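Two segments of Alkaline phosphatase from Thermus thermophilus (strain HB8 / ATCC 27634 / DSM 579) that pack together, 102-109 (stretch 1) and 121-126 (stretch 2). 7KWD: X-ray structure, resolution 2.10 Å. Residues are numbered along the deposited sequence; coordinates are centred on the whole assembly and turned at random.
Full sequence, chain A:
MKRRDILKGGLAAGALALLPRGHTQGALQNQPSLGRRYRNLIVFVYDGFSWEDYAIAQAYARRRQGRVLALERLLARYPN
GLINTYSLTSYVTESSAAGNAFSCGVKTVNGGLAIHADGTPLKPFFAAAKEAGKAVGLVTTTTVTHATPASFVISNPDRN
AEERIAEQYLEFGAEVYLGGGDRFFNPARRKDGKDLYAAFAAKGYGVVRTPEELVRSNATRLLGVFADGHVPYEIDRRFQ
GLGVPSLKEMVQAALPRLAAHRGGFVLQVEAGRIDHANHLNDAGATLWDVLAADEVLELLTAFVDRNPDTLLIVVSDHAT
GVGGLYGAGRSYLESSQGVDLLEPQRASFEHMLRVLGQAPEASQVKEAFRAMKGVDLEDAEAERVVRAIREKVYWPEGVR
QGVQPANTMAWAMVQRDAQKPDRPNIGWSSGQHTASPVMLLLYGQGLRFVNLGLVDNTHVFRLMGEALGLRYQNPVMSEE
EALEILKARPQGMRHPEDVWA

Stretch 1 102-109: FSCGVKTV
Stretch 2, residues 121-126: PLKPFF

How are the two backbones set against each other? Stretch 1 leaves a helix: Phe102, Ser103 and Cys104 are its last residues, and Gly105 breaks the helical pattern with phi/psi of 80/14, a positive phi that by itself favours glycine. Val106 to Thr108 then run extended, at -140/154, -78/137 and -125/169. Stretch 2 does the reverse. Leu122 (-114/154) and Lys123 (-100/113) are extended, Pro124 (-87/161) takes the N-cap position, and Phe125 (-65/-39) and Phe126 (-73/-24) begin a helix. The end of one helix therefore meets the start of another, with the CA atoms of Ser103 and Pro124 4.8 Å apart.

What polar contacts does the backbone make? They gather at the carbonyl of Ser103, a residue at -89/-20. Its O lies 2.8 Å from Phe125 N, and 3.3 Å from Pro124 CA in a CA-H...O contact with an angle of 136° at the hydrogen. A CA hydrogen is weakly polarised, and the carbonyl of Ser103 faces it closely enough to count as a weak contact of this kind.

Which side chains pack across the contact? Leu122, the residue most covered here, points toward stretch 1 with chi1 m and chi2 t. Cys104 (-119/-17, chi1 m) places SG 3.6 Å from Leu122 CB and 4.0 Å from Pro124 CB, so the sulfur touches two residues of stretch 2 that flank Lys123 in sequence. Against the same proline ring, Ser103, chi1 p, rests its OG 3.7 Å from Pro124 CB, the hydroxyl being hydrogen-bonded elsewhere in the structure. Farther along, Val106 (chi1 m) and Thr108 (chi1 p) both point toward stretch 2. Val106 CG2 comes to 3.9 Å from Leu122 CD1, and Thr108 CG2 to 3.7 Å from that same methyl carbon. The alternation of the extended segment explains the pairing, since Lys107 between them points away.

Where do the remaining side chains go? Lys123 points away from stretch 1, all four of its chi angles t, and Lys107 is m, m, t, t. Phe125 starts toward stretch 1, but with chi1 t and chi2 73° the end of its side chain leads away. Phe102 (-62/-50, chi1 m) starts sideways and its end also leads away; Phe126, chi1 m, is sideways and makes no contact. The small interface, 286 Å² over both sides, is thus built mainly from Ser103 and Cys104 against Leu122, Pro124 and Phe125.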

# COMPACT_ATOMS: atom_id res chain seq x y z
N PHE A 102 -13.42 0.96 15.12
CA PHE A 102 -14.50 0.14 14.57
C PHE A 102 -15.66 0.00 15.56
O PHE A 102 -16.83 0.15 15.18
CB PHE A 102 -13.99 -1.26 14.23
CG PHE A 102 -12.98 -1.33 13.12
CD1 PHE A 102 -12.74 -0.25 12.28
CD2 PHE A 102 -12.27 -2.50 12.91
CE1 PHE A 102 -11.83 -0.35 11.25
CE2 PHE A 102 -11.36 -2.59 11.89
CZ PHE A 102 -11.14 -1.51 11.05
N SER A 103 -15.35 -0.35 16.81
CA SER A 103 -16.39 -0.82 17.72
C SER A 103 -17.04 0.31 18.50
O SER A 103 -18.14 0.14 18.99
CB SER A 103 -15.85 -1.84 18.73
OG SER A 103 -14.96 -1.20 19.61
N CYS A 104 -16.37 1.46 18.60
CA CYS A 104 -16.88 2.57 19.38
C CYS A 104 -17.13 3.83 18.56
O CYS A 104 -17.89 4.67 19.01
CB CYS A 104 -15.93 2.90 20.54
SG CYS A 104 -15.67 1.51 21.67
N GLY A 105 -16.56 3.94 17.36
CA GLY A 105 -16.82 5.07 16.47
C GLY A 105 -16.04 6.33 16.79
O GLY A 105 -16.39 7.39 16.27
N VAL A 106 -15.01 6.24 17.61
CA VAL A 106 -14.25 7.40 18.02
C VAL A 106 -12.78 7.02 18.06
O VAL A 106 -12.43 5.84 18.23
CB VAL A 106 -14.68 7.97 19.41
CG1 VAL A 106 -16.10 8.40 19.41
CG2 VAL A 106 -14.46 6.96 20.49
N LYS A 107 -11.92 8.01 17.89
CA LYS A 107 -10.49 7.81 17.98
C LYS A 107 -10.11 7.73 19.44
O LYS A 107 -10.61 8.51 20.26
CB LYS A 107 -9.72 8.95 17.32
CG LYS A 107 -10.17 9.26 15.90
CD LYS A 107 -9.45 8.35 14.92
CE LYS A 107 -9.49 8.85 13.49
NZ LYS A 107 -9.04 7.78 12.52
N THR A 108 -9.23 6.78 19.76
CA THR A 108 -8.67 6.64 21.10
C THR A 108 -7.16 6.64 21.00
O THR A 108 -6.57 6.64 19.92
CB THR A 108 -9.15 5.35 21.79
OG1 THR A 108 -8.71 4.21 21.04
CG2 THR A 108 -10.66 5.35 21.84
N VAL A 109 -6.54 6.74 22.16
CA VAL A 109 -5.10 6.62 22.29
C VAL A 109 -4.74 5.15 22.20
O VAL A 109 -5.48 4.28 22.69
CB VAL A 109 -4.66 7.24 23.62
CG1 VAL A 109 -3.26 6.80 23.93
CG2 VAL A 109 -4.81 8.78 23.53
N PRO A 121 -15.01 5.15 30.00
CA PRO A 121 -15.36 3.93 29.28
C PRO A 121 -16.24 4.25 28.08
O PRO A 121 -17.02 5.20 28.08
CB PRO A 121 -16.12 3.09 30.32
CG PRO A 121 -16.69 4.09 31.24
CD PRO A 121 -15.61 5.17 31.35
N LEU A 122 -16.07 3.43 27.05
CA LEU A 122 -16.86 3.49 25.84
C LEU A 122 -17.69 2.22 25.75
O LEU A 122 -17.32 1.18 26.30
CB LEU A 122 -15.96 3.62 24.62
CG LEU A 122 -14.83 4.66 24.72
CD1 LEU A 122 -13.90 4.60 23.52
CD2 LEU A 122 -15.44 6.05 24.87
N LYS A 123 -18.81 2.31 25.05
CA LYS A 123 -19.64 1.14 24.86
C LYS A 123 -19.37 0.59 23.48
O LYS A 123 -19.68 1.26 22.49
CB LYS A 123 -21.12 1.50 24.99
CG LYS A 123 -22.07 0.31 24.99
CD LYS A 123 -23.47 0.85 25.25
CE LYS A 123 -24.54 -0.20 25.14
NZ LYS A 123 -25.88 0.43 25.40
N PRO A 124 -18.77 -0.59 23.36
CA PRO A 124 -18.43 -1.12 22.04
C PRO A 124 -19.58 -1.89 21.42
O PRO A 124 -20.49 -2.37 22.10
CB PRO A 124 -17.25 -2.07 22.34
CG PRO A 124 -17.50 -2.55 23.77
CD PRO A 124 -18.38 -1.52 24.45
N PHE A 125 -19.49 -2.03 20.10
CA PHE A 125 -20.67 -2.36 19.30
C PHE A 125 -21.25 -3.72 19.62
O PHE A 125 -22.47 -3.90 19.62
CB PHE A 125 -20.36 -2.27 17.79
CG PHE A 125 -21.57 -2.37 16.96
CD1 PHE A 125 -22.46 -1.32 16.91
CD2 PHE A 125 -21.89 -3.55 16.31
CE1 PHE A 125 -23.65 -1.43 16.20
CE2 PHE A 125 -23.05 -3.66 15.59
CZ PHE A 125 -23.94 -2.60 15.55
N PHE A 126 -20.41 -4.73 19.87
CA PHE A 126 -21.03 -6.04 20.11
C PHE A 126 -21.71 -6.09 21.48
O PHE A 126 -22.62 -6.90 21.70
CB PHE A 126 -20.01 -7.17 19.99
CG PHE A 126 -19.68 -7.56 18.57
CD1 PHE A 126 -20.12 -6.79 17.49
CD2 PHE A 126 -18.97 -8.72 18.31
CE1 PHE A 126 -19.84 -7.19 16.17
CE2 PHE A 126 -18.67 -9.11 16.99
CZ PHE A 126 -19.10 -8.34 15.93